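Local coordinates for putative secreted glycosylhydrolase (Parabacteroides distasonis ATCC 8503, PDB 3IMM), which probably acts as a secreted glycoside hydrolase of the 3-keto-disaccharide hydrolase family, though its substrate is not established, at residues Lys43-Asn48 and Lys177-Leu182; Asp52-Thr57 and Phe193-Ile198; Val66-Asp71 and Asn78-Gln83; Glu121-Arg126 and Ile137-Lys142. All blocks are in the same frame, centred on the assembly; numbering follows the deposited sequence.

Contact 1 of 4, residues Lys43-Asn48 and Lys177-Leu182; sequences KDEYEN and KGFIGL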
# COMPACT_ATOMS: atom_id res chain seq x y z
N LYS A 43 15.74 0.70 1.89
CA LYS A 43 16.87 1.57 2.12
C LYS A 43 17.12 2.45 0.88
O LYS A 43 17.76 3.51 0.98
CB LYS A 43 18.13 0.76 2.42
CG LYS A 43 18.19 0.12 3.80
CD LYS A 43 19.58 -0.54 3.97
CE LYS A 43 19.78 -1.04 5.37
NZ LYS A 43 20.95 -1.89 5.38
N ASP A 44 16.59 2.01 -0.26
CA ASP A 44 16.78 2.66 -1.56
C ASP A 44 15.45 3.19 -2.14
O ASP A 44 14.38 2.74 -1.77
CB ASP A 44 17.38 1.66 -2.56
CG ASP A 44 18.70 1.10 -2.11
OD1 ASP A 44 19.50 1.84 -1.49
OD2 ASP A 44 18.95 -0.09 -2.41
N GLU A 45 15.55 4.14 -3.07
CA GLU A 45 14.39 4.71 -3.75
C GLU A 45 14.15 4.00 -5.06
O GLU A 45 15.08 3.48 -5.69
CB GLU A 45 14.57 6.20 -3.99
CG GLU A 45 14.75 7.00 -2.69
CD GLU A 45 14.79 8.49 -2.90
OE1 GLU A 45 13.87 9.03 -3.51
OE2 GLU A 45 15.75 9.14 -2.45
N TYR A 46 12.88 3.93 -5.43
CA TYR A 46 12.42 3.25 -6.62
C TYR A 46 11.45 4.12 -7.42
O TYR A 46 10.63 4.85 -6.86
CB TYR A 46 11.68 1.99 -6.23
CG TYR A 46 12.58 0.94 -5.68
CD1 TYR A 46 13.21 0.04 -6.53
CD2 TYR A 46 12.82 0.85 -4.32
CE1 TYR A 46 14.04 -0.92 -6.05
CE2 TYR A 46 13.65 -0.14 -3.82
CZ TYR A 46 14.26 -1.02 -4.69
OH TYR A 46 15.13 -2.00 -4.19
N GLU A 47 11.56 4.01 -8.73
CA GLU A 47 10.57 4.53 -9.67
C GLU A 47 10.48 3.55 -10.83
O GLU A 47 11.43 2.75 -11.05
CB GLU A 47 10.97 5.91 -10.19
CG GLU A 47 12.33 5.95 -10.85
CD GLU A 47 12.68 7.35 -11.32
OE1 GLU A 47 11.81 8.25 -11.26
OE2 GLU A 47 13.84 7.53 -11.76
N ASN A 48 9.37 3.60 -11.55
CA ASN A 48 9.24 2.79 -12.80
C ASN A 48 9.47 1.31 -12.52
O ASN A 48 10.38 0.67 -13.05
CB ASN A 48 10.20 3.32 -13.88
CG ASN A 48 9.85 4.72 -14.30
OD1 ASN A 48 8.65 5.03 -14.47
ND2 ASN A 48 10.85 5.58 -14.44
N LYS A 177 8.98 9.04 -7.43
CA LYS A 177 10.15 8.29 -7.01
C LYS A 177 10.25 8.44 -5.48
O LYS A 177 10.09 9.54 -4.95
CB LYS A 177 11.42 8.86 -7.67
CG LYS A 177 12.72 8.29 -7.06
CD LYS A 177 13.99 8.61 -7.86
CE LYS A 177 15.20 8.11 -7.09
NZ LYS A 177 16.52 8.51 -7.70
N GLY A 178 10.57 7.35 -4.80
CA GLY A 178 10.89 7.40 -3.37
C GLY A 178 10.94 6.02 -2.75
O GLY A 178 10.96 5.00 -3.44
N PHE A 179 10.91 6.00 -1.43
CA PHE A 179 11.04 4.75 -0.70
C PHE A 179 9.70 4.00 -0.77
O PHE A 179 8.66 4.62 -0.99
CB PHE A 179 11.45 5.00 0.75
CG PHE A 179 12.72 5.78 0.87
CD1 PHE A 179 13.93 5.15 0.83
CD2 PHE A 179 12.70 7.16 1.02
CE1 PHE A 179 15.09 5.86 0.94
CE2 PHE A 179 13.88 7.89 1.15
CZ PHE A 179 15.07 7.23 1.10
N ILE A 180 9.79 2.68 -0.59
CA ILE A 180 8.66 1.80 -0.47
C ILE A 180 8.60 1.31 0.98
O ILE A 180 9.62 1.01 1.61
CB ILE A 180 8.73 0.63 -1.50
CG1 ILE A 180 8.73 1.17 -2.92
CG2 ILE A 180 7.58 -0.31 -1.32
CD1 ILE A 180 8.97 0.14 -4.05
N GLY A 181 7.40 1.29 1.54
CA GLY A 181 7.21 0.76 2.87
C GLY A 181 5.90 0.03 3.10
O GLY A 181 4.98 0.10 2.30
N LEU A 182 5.86 -0.70 4.21
CA LEU A 182 4.65 -1.32 4.74
C LEU A 182 4.39 -0.73 6.11
O LEU A 182 5.32 -0.37 6.84
CB LEU A 182 4.82 -2.83 4.85
CG LEU A 182 5.15 -3.59 3.58
CD1 LEU A 182 5.51 -5.04 3.89
CD2 LEU A 182 3.96 -3.47 2.58
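Tyr46 and Gly178 face each other as an isolated antiparallel bridge, one backbone bond running each way: Tyr46 N to Gly178 O at 3.0 Å and Gly178 N to Tyr46 O at 3.2 Å. Both are fairly straight at hydrogen. Lys177 CA adds a CA-H...O contact to Tyr46 O.

The principal side-chain contact is a CH-pi interaction. Glu45 CG, anti to the carbonyl carbon and beside the backbone N (chi1 -60°), is thereby set over the centre of one face of the Phe179 ring, 3.8 Å from its centroid, while the backbone O of Lys43 approaches ring atom CE1 at the edge, 3.6 Å away. An alanine at Phe179 would probably leave Glu45 CG without its aromatic floor and open a gap beside the carbonyls of Lys43 and Asp44.

The extended chain of Lys177 crosses Glu45 at about a right angle and also touches Glu47: its CE lies 3.7 Å from Glu45 CB, and its CB 3.7 Å from Glu47 OE1. Lys177 NZ stays 5.0 Å from both Glu45 OE1 and Glu47 OE2, so any attraction between the charges acts at a distance.

Apolar contact continues inward, where Ile180 CD1 meets Tyr46 CD2 at 3.9 Å and the two side chains cross at roughly a right angle; Tyr46 OH bonds to Lys8 NZ. Ile180 also packs on Ile198 of the other sheet. The loop between strands 40-42 and 49-57 is thus joined by a single bridge to the chain at the start of strand 179-182, in the beta sandwich of the concanavalin-like fold.

Contact 2 of 4, residues Asp52-Thr57 and Phe193-Ile198; sequences DLDFKT and FRNIKI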
# COMPACT_ATOMS: atom_id res chain seq x y z
N ASP A 52 5.27 -6.79 -6.37
CA ASP A 52 4.41 -7.93 -6.07
C ASP A 52 4.52 -8.27 -4.60
O ASP A 52 5.62 -8.21 -4.00
CB ASP A 52 4.89 -9.17 -6.83
CG ASP A 52 4.12 -9.44 -8.06
OD1 ASP A 52 3.69 -8.50 -8.71
OD2 ASP A 52 3.96 -10.61 -8.37
N LEU A 53 3.39 -8.67 -4.03
CA LEU A 53 3.37 -9.15 -2.66
C LEU A 53 2.14 -10.00 -2.42
O LEU A 53 1.10 -9.79 -3.03
CB LEU A 53 3.37 -7.97 -1.69
CG LEU A 53 2.19 -6.98 -1.70
CD1 LEU A 53 1.94 -6.44 -0.31
CD2 LEU A 53 2.39 -5.83 -2.70
N ASP A 54 2.28 -10.95 -1.51
CA ASP A 54 1.16 -11.73 -1.02
C ASP A 54 0.82 -11.07 0.28
O ASP A 54 1.73 -10.54 0.95
CB ASP A 54 1.56 -13.19 -0.76
CG ASP A 54 2.08 -13.92 -2.01
OD1 ASP A 54 1.88 -13.42 -3.13
OD2 ASP A 54 2.71 -15.01 -1.87
N PHE A 55 -0.46 -11.07 0.64
CA PHE A 55 -0.87 -10.70 1.98
C PHE A 55 -2.07 -11.52 2.44
O PHE A 55 -2.86 -12.01 1.61
CB PHE A 55 -1.15 -9.21 2.07
CG PHE A 55 -2.35 -8.77 1.31
CD1 PHE A 55 -3.61 -8.74 1.93
CD2 PHE A 55 -2.24 -8.35 -0.01
CE1 PHE A 55 -4.73 -8.30 1.24
CE2 PHE A 55 -3.36 -7.94 -0.73
CZ PHE A 55 -4.60 -7.91 -0.11
N LYS A 56 -2.17 -11.69 3.76
CA LYS A 56 -3.32 -12.37 4.41
C LYS A 56 -3.92 -11.42 5.44
O LYS A 56 -3.21 -10.82 6.23
CB LYS A 56 -2.84 -13.65 5.09
CG LYS A 56 -3.86 -14.48 5.88
CD LYS A 56 -3.25 -15.83 6.36
CE LYS A 56 -2.27 -15.63 7.49
NZ LYS A 56 -1.81 -16.88 8.09
N THR A 57 -5.23 -11.31 5.46
CA THR A 57 -5.89 -10.45 6.41
C THR A 57 -6.39 -11.21 7.62
O THR A 57 -6.50 -12.43 7.63
CB THR A 57 -7.08 -9.70 5.77
OG1 THR A 57 -8.12 -10.64 5.49
CG2 THR A 57 -6.65 -8.99 4.49
N PHE A 193 2.56 -10.56 5.49
CA PHE A 193 3.07 -10.43 4.15
C PHE A 193 4.07 -11.52 3.76
O PHE A 193 4.79 -12.09 4.62
CB PHE A 193 3.77 -9.10 3.94
CG PHE A 193 2.98 -7.89 4.39
CD1 PHE A 193 2.14 -7.23 3.52
CD2 PHE A 193 3.14 -7.40 5.70
CE1 PHE A 193 1.47 -6.12 3.93
CE2 PHE A 193 2.47 -6.29 6.12
CZ PHE A 193 1.62 -5.64 5.24
N ARG A 194 4.14 -11.80 2.47
CA ARG A 194 5.16 -12.70 1.95
C ARG A 194 5.41 -12.54 0.48
O ARG A 194 4.66 -11.87 -0.23
CB ARG A 194 4.88 -14.16 2.26
CG ARG A 194 3.79 -14.68 1.51
CD ARG A 194 3.63 -16.21 1.63
NE ARG A 194 2.57 -16.44 0.68
CZ ARG A 194 1.64 -17.38 0.71
NH1 ARG A 194 1.64 -18.29 1.65
NH2 ARG A 194 0.71 -17.39 -0.25
N ASN A 195 6.51 -13.12 0.03
CA ASN A 195 6.92 -13.00 -1.36
C ASN A 195 6.88 -11.54 -1.85
O ASN A 195 6.40 -11.27 -2.91
CB ASN A 195 6.02 -13.88 -2.25
CG ASN A 195 6.25 -15.34 -2.02
OD1 ASN A 195 7.40 -15.78 -2.01
ND2 ASN A 195 5.18 -16.11 -1.86
N ILE A 196 7.44 -10.62 -1.07
CA ILE A 196 7.50 -9.21 -1.44
C ILE A 196 8.72 -9.02 -2.33
O ILE A 196 9.88 -9.18 -1.90
CB ILE A 196 7.57 -8.30 -0.25
CG1 ILE A 196 6.56 -8.71 0.81
CG2 ILE A 196 7.33 -6.85 -0.65
CD1 ILE A 196 6.93 -8.21 2.17
N LYS A 197 8.45 -8.68 -3.59
CA LYS A 197 9.46 -8.58 -4.63
C LYS A 197 9.18 -7.45 -5.61
O LYS A 197 8.07 -6.94 -5.73
CB LYS A 197 9.61 -9.91 -5.37
CG LYS A 197 8.30 -10.46 -6.01
CD LYS A 197 8.53 -11.85 -6.52
CE LYS A 197 7.54 -12.27 -7.63
NZ LYS A 197 7.85 -13.69 -8.04
N ILE A 198 10.21 -7.05 -6.30
CA ILE A 198 10.15 -5.89 -7.15
C ILE A 198 10.99 -6.14 -8.42
O ILE A 198 11.97 -6.87 -8.39
CB ILE A 198 10.62 -4.63 -6.38
CG1 ILE A 198 10.36 -3.37 -7.19
CG2 ILE A 198 12.14 -4.73 -5.97
CD1 ILE A 198 10.51 -2.10 -6.37
O HOH W 1 4.36 -12.01 -4.45
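Asp54 and Arg194 are paired across two antiparallel strands, 52-57 and 193-198, neighbours in one sheet of the concanavalin-like sandwich, and a beta bulge interrupts their register. Backbone bonds couple Asp52 with Lys197 and Asp54 with Arg194, two in each pair; between them the second strand spends one extra residue. At the bulge, Asn195 has positive phi (49°), and Asp52 O, already bonded to Lys197 N, also receives a CA-H...O contact from Ile196 CA.

Apolar contacts occupy the face carrying Phe55 and Phe193. Leu53 CD1 lies 3.9 Å from Phe193 CD1, the two side chains side by side and pointing the same way, and Phe55 CB reaches the same ring atom. Behind them, Leu182 and Ile84 of the opposing sheet pack on Phe193.

On the other face, Asp52 CB lies 3.7 Å from Lys197 CG, the pair running side by side, but the carboxylate of Asp52 forms its salt bridge with Arg126.

Polar contacts concentrate on Asp54. Arg194 CG lies between the backbone N and the carbonyl carbon (chi1 71°), and the chain extends from there to NE, which forms a salt bridge to Asp54 OD2 at 2.9 Å, using the anti lone pair, with the carboxylate and guanidinium planes 80° apart. Asn195 ND2 gives a straight 2.7 Å bond to that oxygen from above the carboxylate plane, so two donors fix the carboxylate's rotation. Asp54 OD1 accepts from a water at 3.1 Å, which also donates to Asn195 O at 2.7 Å.

Contact 3 of 4, residues Val66-Asp71 and Asn78-Gln83; sequences VVYCTD and NSVEIQ. With NA (sodium ion), chain D.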
# COMPACT_ATOMS: atom_id res chain seq x y z
N VAL A 66 3.06 1.63 0.89
CA VAL A 66 3.41 3.02 0.63
C VAL A 66 4.45 3.06 -0.47
O VAL A 66 5.41 2.33 -0.42
CB VAL A 66 3.89 3.72 1.91
CG1 VAL A 66 4.25 5.17 1.65
CG2 VAL A 66 2.77 3.64 2.97
N VAL A 67 4.24 3.89 -1.48
CA VAL A 67 5.20 4.05 -2.58
C VAL A 67 5.50 5.54 -2.72
O VAL A 67 4.79 6.41 -2.14
CB VAL A 67 4.70 3.45 -3.93
CG1 VAL A 67 4.44 1.92 -3.78
CG2 VAL A 67 3.41 4.18 -4.48
N TYR A 68 6.58 5.84 -3.43
CA TYR A 68 6.91 7.21 -3.76
C TYR A 68 7.09 8.06 -2.50
O TYR A 68 6.69 9.25 -2.48
CB TYR A 68 5.79 7.82 -4.65
CG TYR A 68 5.58 7.22 -6.01
CD1 TYR A 68 6.50 6.34 -6.56
CD2 TYR A 68 4.49 7.62 -6.81
CE1 TYR A 68 6.32 5.82 -7.81
CE2 TYR A 68 4.32 7.12 -8.09
CZ TYR A 68 5.24 6.23 -8.59
OH TYR A 68 5.12 5.72 -9.85
N CYS A 69 7.65 7.47 -1.46
CA CYS A 69 7.83 8.19 -0.21
C CYS A 69 9.12 8.99 -0.23
O CYS A 69 10.18 8.44 -0.38
CB CYS A 69 7.81 7.25 1.01
SG CYS A 69 8.04 8.14 2.51
N THR A 70 9.00 10.31 -0.07
CA THR A 70 10.14 11.20 -0.18
C THR A 70 10.63 11.62 1.22
O THR A 70 11.64 12.30 1.33
CB THR A 70 9.81 12.45 -1.03
OG1 THR A 70 8.70 13.14 -0.46
CG2 THR A 70 9.46 12.06 -2.49
N ASP A 71 9.96 11.12 2.26
CA ASP A 71 10.37 11.37 3.63
C ASP A 71 9.82 10.27 4.50
O ASP A 71 8.63 10.24 4.75
CB ASP A 71 9.78 12.72 4.07
CG ASP A 71 10.26 13.16 5.45
OD1 ASP A 71 10.55 12.31 6.33
OD2 ASP A 71 10.30 14.39 5.65
N ASN A 78 3.68 12.74 2.32
CA ASN A 78 4.69 12.76 1.26
C ASN A 78 4.81 11.40 0.63
O ASN A 78 5.90 10.88 0.48
CB ASN A 78 6.04 13.23 1.81
CG ASN A 78 5.98 14.63 2.38
OD1 ASN A 78 5.69 15.56 1.66
ND2 ASN A 78 6.21 14.77 3.66
N SER A 79 3.67 10.82 0.25
CA SER A 79 3.66 9.46 -0.29
C SER A 79 2.31 9.11 -0.90
O SER A 79 1.33 9.84 -0.75
CB SER A 79 4.01 8.42 0.80
OG SER A 79 3.00 8.35 1.81
N VAL A 80 2.28 7.97 -1.58
CA VAL A 80 1.03 7.39 -2.06
C VAL A 80 0.81 6.06 -1.35
O VAL A 80 1.76 5.26 -1.19
CB VAL A 80 1.09 7.20 -3.59
CG1 VAL A 80 -0.13 6.46 -4.09
CG2 VAL A 80 1.33 8.56 -4.24
N GLU A 81 -0.43 5.82 -0.90
CA GLU A 81 -0.78 4.59 -0.19
C GLU A 81 -1.84 3.79 -0.95
O GLU A 81 -2.95 4.28 -1.27
CB GLU A 81 -1.29 4.87 1.22
CG GLU A 81 -1.76 3.63 1.92
CD GLU A 81 -2.30 3.94 3.30
OE1 GLU A 81 -2.57 5.13 3.58
OE2 GLU A 81 -2.48 2.98 4.08
N ILE A 82 -1.46 2.55 -1.22
CA ILE A 82 -2.34 1.55 -1.76
C ILE A 82 -2.96 0.84 -0.56
O ILE A 82 -2.27 0.19 0.21
CB ILE A 82 -1.64 0.53 -2.66
CG1 ILE A 82 -1.01 1.20 -3.90
CG2 ILE A 82 -2.73 -0.50 -3.15
CD1 ILE A 82 0.25 2.03 -3.68
N GLN A 83 -4.26 1.03 -0.41
CA GLN A 83 -5.00 0.46 0.71
C GLN A 83 -5.03 -1.07 0.69
O GLN A 83 -5.29 -1.69 -0.35
CB GLN A 83 -6.45 0.95 0.63
CG GLN A 83 -7.36 0.51 1.74
CD GLN A 83 -7.13 1.22 3.04
OE1 GLN A 83 -6.10 1.85 3.24
NE2 GLN A 83 -8.11 1.14 3.93
NA NA D . -4.67 1.86 5.18
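Val66 and Ser79 meet closely: Val66 CG1, anti to its backbone N (chi1 -180°), is pressed to 3.4 Å from Ser79 CB, tighter than usual carbon contact. Ser79 OG is directed to Trp75 O, its hydrogen-bond partner in the connecting loop.

On the other face, Val67 CG2 lies 3.9 Å from both Val80 CB and Ile82 CD1, crossing the isoleucine obliquely. Val67 CG2 also stands above one face of the Tyr68 ring, displaced toward the rim. Tyr68 and Val80 extend side by side in the same direction, Tyr68 CD2 to Val80 CG2 4.2 Å, and Tyr68 OH is bonded to Gly131 O.

Val67 and Val80 exchange two backbone hydrogen bonds, and beyond the corner at Tyr68, Thr70 N reaches Asn78 O at 3.2 Å. Thr70 OG1 lies against Asn78 CB, the two side chains nearly perpendicular.

Farther along the second strand, Glu81 and Gln83 bring their oxygens to a sodium ion: Glu81 OE2 at 2.7 Å and Gln83 OE1 at 2.4 Å. Ser63 O and Asn62 OD1, from the first strand, complete the protein ligands. The pair is an antiparallel beta hairpin at the edge of the sheet, with a metal site bridging its strands.

Contact 4 of 4, residues Glu121-Arg126 and Ile137-Lys142; sequences EWNHMR and ILNGKK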
# COMPACT_ATOMS: atom_id res chain seq x y z
N GLU A 121 -7.19 -16.16 4.30
CA GLU A 121 -6.89 -16.67 2.96
C GLU A 121 -5.83 -15.82 2.36
O GLU A 121 -5.88 -14.62 2.52
CB GLU A 121 -8.12 -16.58 2.07
CG GLU A 121 -9.31 -17.42 2.47
CD GLU A 121 -8.95 -18.88 2.66
OE1 GLU A 121 -8.21 -19.42 1.82
OE2 GLU A 121 -9.41 -19.48 3.67
N TRP A 122 -4.89 -16.41 1.62
CA TRP A 122 -3.80 -15.63 1.04
C TRP A 122 -4.25 -14.89 -0.19
O TRP A 122 -5.00 -15.42 -1.02
CB TRP A 122 -2.53 -16.47 0.77
CG TRP A 122 -1.73 -16.65 2.02
CD1 TRP A 122 -1.83 -17.68 2.89
CD2 TRP A 122 -0.78 -15.74 2.59
NE1 TRP A 122 -1.00 -17.49 3.95
CE2 TRP A 122 -0.32 -16.32 3.78
CE3 TRP A 122 -0.25 -14.51 2.20
CZ2 TRP A 122 0.63 -15.70 4.60
CZ3 TRP A 122 0.66 -13.87 3.03
CH2 TRP A 122 1.11 -14.47 4.20
N ASN A 123 -3.81 -13.65 -0.27
CA ASN A 123 -4.05 -12.78 -1.43
C ASN A 123 -2.76 -12.47 -2.17
O ASN A 123 -1.66 -12.62 -1.63
CB ASN A 123 -4.65 -11.44 -1.00
CG ASN A 123 -5.94 -11.60 -0.27
OD1 ASN A 123 -7.02 -11.59 -0.85
ND2 ASN A 123 -5.84 -11.78 1.03
N HIS A 124 -2.92 -12.02 -3.41
CA HIS A 124 -1.78 -11.55 -4.18
C HIS A 124 -2.13 -10.19 -4.78
O HIS A 124 -3.26 -9.96 -5.20
CB HIS A 124 -1.36 -12.55 -5.27
CG HIS A 124 -0.21 -12.07 -6.07
ND1 HIS A 124 -0.37 -11.43 -7.28
CD2 HIS A 124 1.11 -12.02 -5.78
CE1 HIS A 124 0.82 -11.06 -7.73
NE2 HIS A 124 1.73 -11.42 -6.85
N MSE A 125 -1.16 -9.27 -4.74
CA MSE A 125 -1.33 -7.93 -5.28
C MSE A 125 -0.06 -7.56 -6.04
O MSE A 125 1.05 -7.79 -5.59
CB MSE A 125 -1.59 -6.92 -4.16
CG MSE A 125 -1.57 -5.48 -4.60
SE MSE A 125 -1.91 -4.27 -3.10
CE MSE A 125 -3.76 -4.56 -3.07
N ARG A 126 -0.28 -7.00 -7.22
CA ARG A 126 0.77 -6.38 -8.05
C ARG A 126 0.47 -4.88 -8.22
O ARG A 126 -0.66 -4.48 -8.56
CB ARG A 126 0.85 -7.07 -9.41
CG ARG A 126 1.82 -6.38 -10.37
CD ARG A 126 2.09 -7.23 -11.55
NE ARG A 126 2.80 -8.46 -11.17
CZ ARG A 126 3.02 -9.49 -11.99
NH1 ARG A 126 2.68 -9.45 -13.27
NH2 ARG A 126 3.62 -10.57 -11.52
N ILE A 137 -3.42 -4.54 -9.25
CA ILE A 137 -4.00 -5.77 -9.67
C ILE A 137 -4.10 -6.61 -8.41
O ILE A 137 -3.08 -6.89 -7.79
CB ILE A 137 -3.11 -6.45 -10.73
CG1 ILE A 137 -2.87 -5.49 -11.91
CG2 ILE A 137 -3.78 -7.77 -11.19
CD1 ILE A 137 -1.55 -5.55 -12.50
N LEU A 138 -5.31 -7.02 -8.04
CA LEU A 138 -5.55 -7.76 -6.79
C LEU A 138 -6.19 -9.11 -7.15
O LEU A 138 -7.19 -9.15 -7.83
CB LEU A 138 -6.46 -6.94 -5.88
CG LEU A 138 -6.93 -7.54 -4.55
CD1 LEU A 138 -5.71 -7.94 -3.71
CD2 LEU A 138 -7.82 -6.58 -3.79
N ASN A 139 -5.57 -10.22 -6.75
CA ASN A 139 -6.07 -11.54 -7.06
C ASN A 139 -6.39 -11.72 -8.56
O ASN A 139 -7.39 -12.33 -8.94
CB ASN A 139 -7.25 -11.88 -6.13
CG ASN A 139 -6.82 -11.93 -4.69
OD1 ASN A 139 -5.66 -12.31 -4.40
ND2 ASN A 139 -7.67 -11.46 -3.78
N GLY A 140 -5.52 -11.17 -9.39
CA GLY A 140 -5.64 -11.26 -10.82
C GLY A 140 -6.65 -10.31 -11.44
O GLY A 140 -6.88 -10.40 -12.62
N LYS A 141 -7.22 -9.40 -10.67
CA LYS A 141 -8.22 -8.43 -11.18
C LYS A 141 -7.64 -7.03 -11.17
O LYS A 141 -7.15 -6.55 -10.13
CB LYS A 141 -9.46 -8.41 -10.32
CG LYS A 141 -10.17 -9.73 -10.13
CD LYS A 141 -11.01 -10.11 -11.31
CE LYS A 141 -11.77 -11.41 -11.11
NZ LYS A 141 -12.09 -12.16 -12.40
N LYS A 142 -7.73 -6.35 -12.31
CA LYS A 142 -7.35 -4.95 -12.38
C LYS A 142 -8.40 -4.13 -11.64
O LYS A 142 -9.48 -3.86 -12.18
CB LYS A 142 -7.22 -4.52 -13.83
CG LYS A 142 -6.65 -3.13 -14.02
CD LYS A 142 -6.05 -2.96 -15.42
CE LYS A 142 -7.06 -2.86 -16.50
NZ LYS A 142 -8.21 -1.98 -16.17
O HOH W 2 -2.84 -9.97 -8.66
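Arg126 and Ile137 form an antiparallel hydrogen-bonded pair through two backbone bonds (Arg126 N to Ile137 O, 2.9 Å; Ile137 N to Arg126 O, 2.8 Å), and Met125 and Leu138 follow as the non-hydrogen-bonded pair. This is the beta hairpin of strands 122-130 and 133-138, and beyond it a type I' turn from Leu138 to Lys141 reverses the chain.

Asn139, second residue (i+1) of that turn, binds the first strand through backbone and side chain together. Its N donates to His124 O in an almost straight bond, and its OD1 takes His124 N at 2.9 Å, so the amide stands in for a backbone carbonyl. Its ND2 reaches Asn123 OD1 at 3.0 Å on an in-plane lone pair, the amides nearly coplanar, and also bonds to Val115 O. An alanine at Asn139 would probably leave His124 N without this acceptor, Val115 O without this donor and the Asn123 amide with one restraint fewer, though Lys117 N still bonds to Asn123 OD1.

The apolar contacts are lighter. Selenomethionine Met125 bends at chi3 (-78°), bringing CE to 4.0 Å from Leu138 CD1. Ile137 CD1 lies alongside the aliphatic part of Arg126, 4.1 Å from Arg126 CG, while the guanidinium forms a salt bridge with Asp52. At the turn, a water accepts from Gly140 N at 3.0 Å and bonds to His124 ND1 at 3.2 Å.

The four contacts illustrate how a beta sandwich is assembled from two sheets. Contacts 2 and 4 share one sheet, their centres about 10 Å apart, and are joined by the Asp52 OD1 to Arg126 NE salt bridge (2.6 Å). Contacts 1 and 3, centres about 8 Å apart, both reach the other sheet, where strand 179-182 borders strand 62-69. Packing then ties sheet to sheet: Ile180 CD1 meets Ile198 CD1 at 3.6 Å between contacts 1 and 2, and Ile82 CG2 meets Met125 SE at 3.9 Å between contacts 3 and 4. Contact 3 supplies two sodium ligands; the side chains of Phe193 and Met125 lie about 10 Å from the ion.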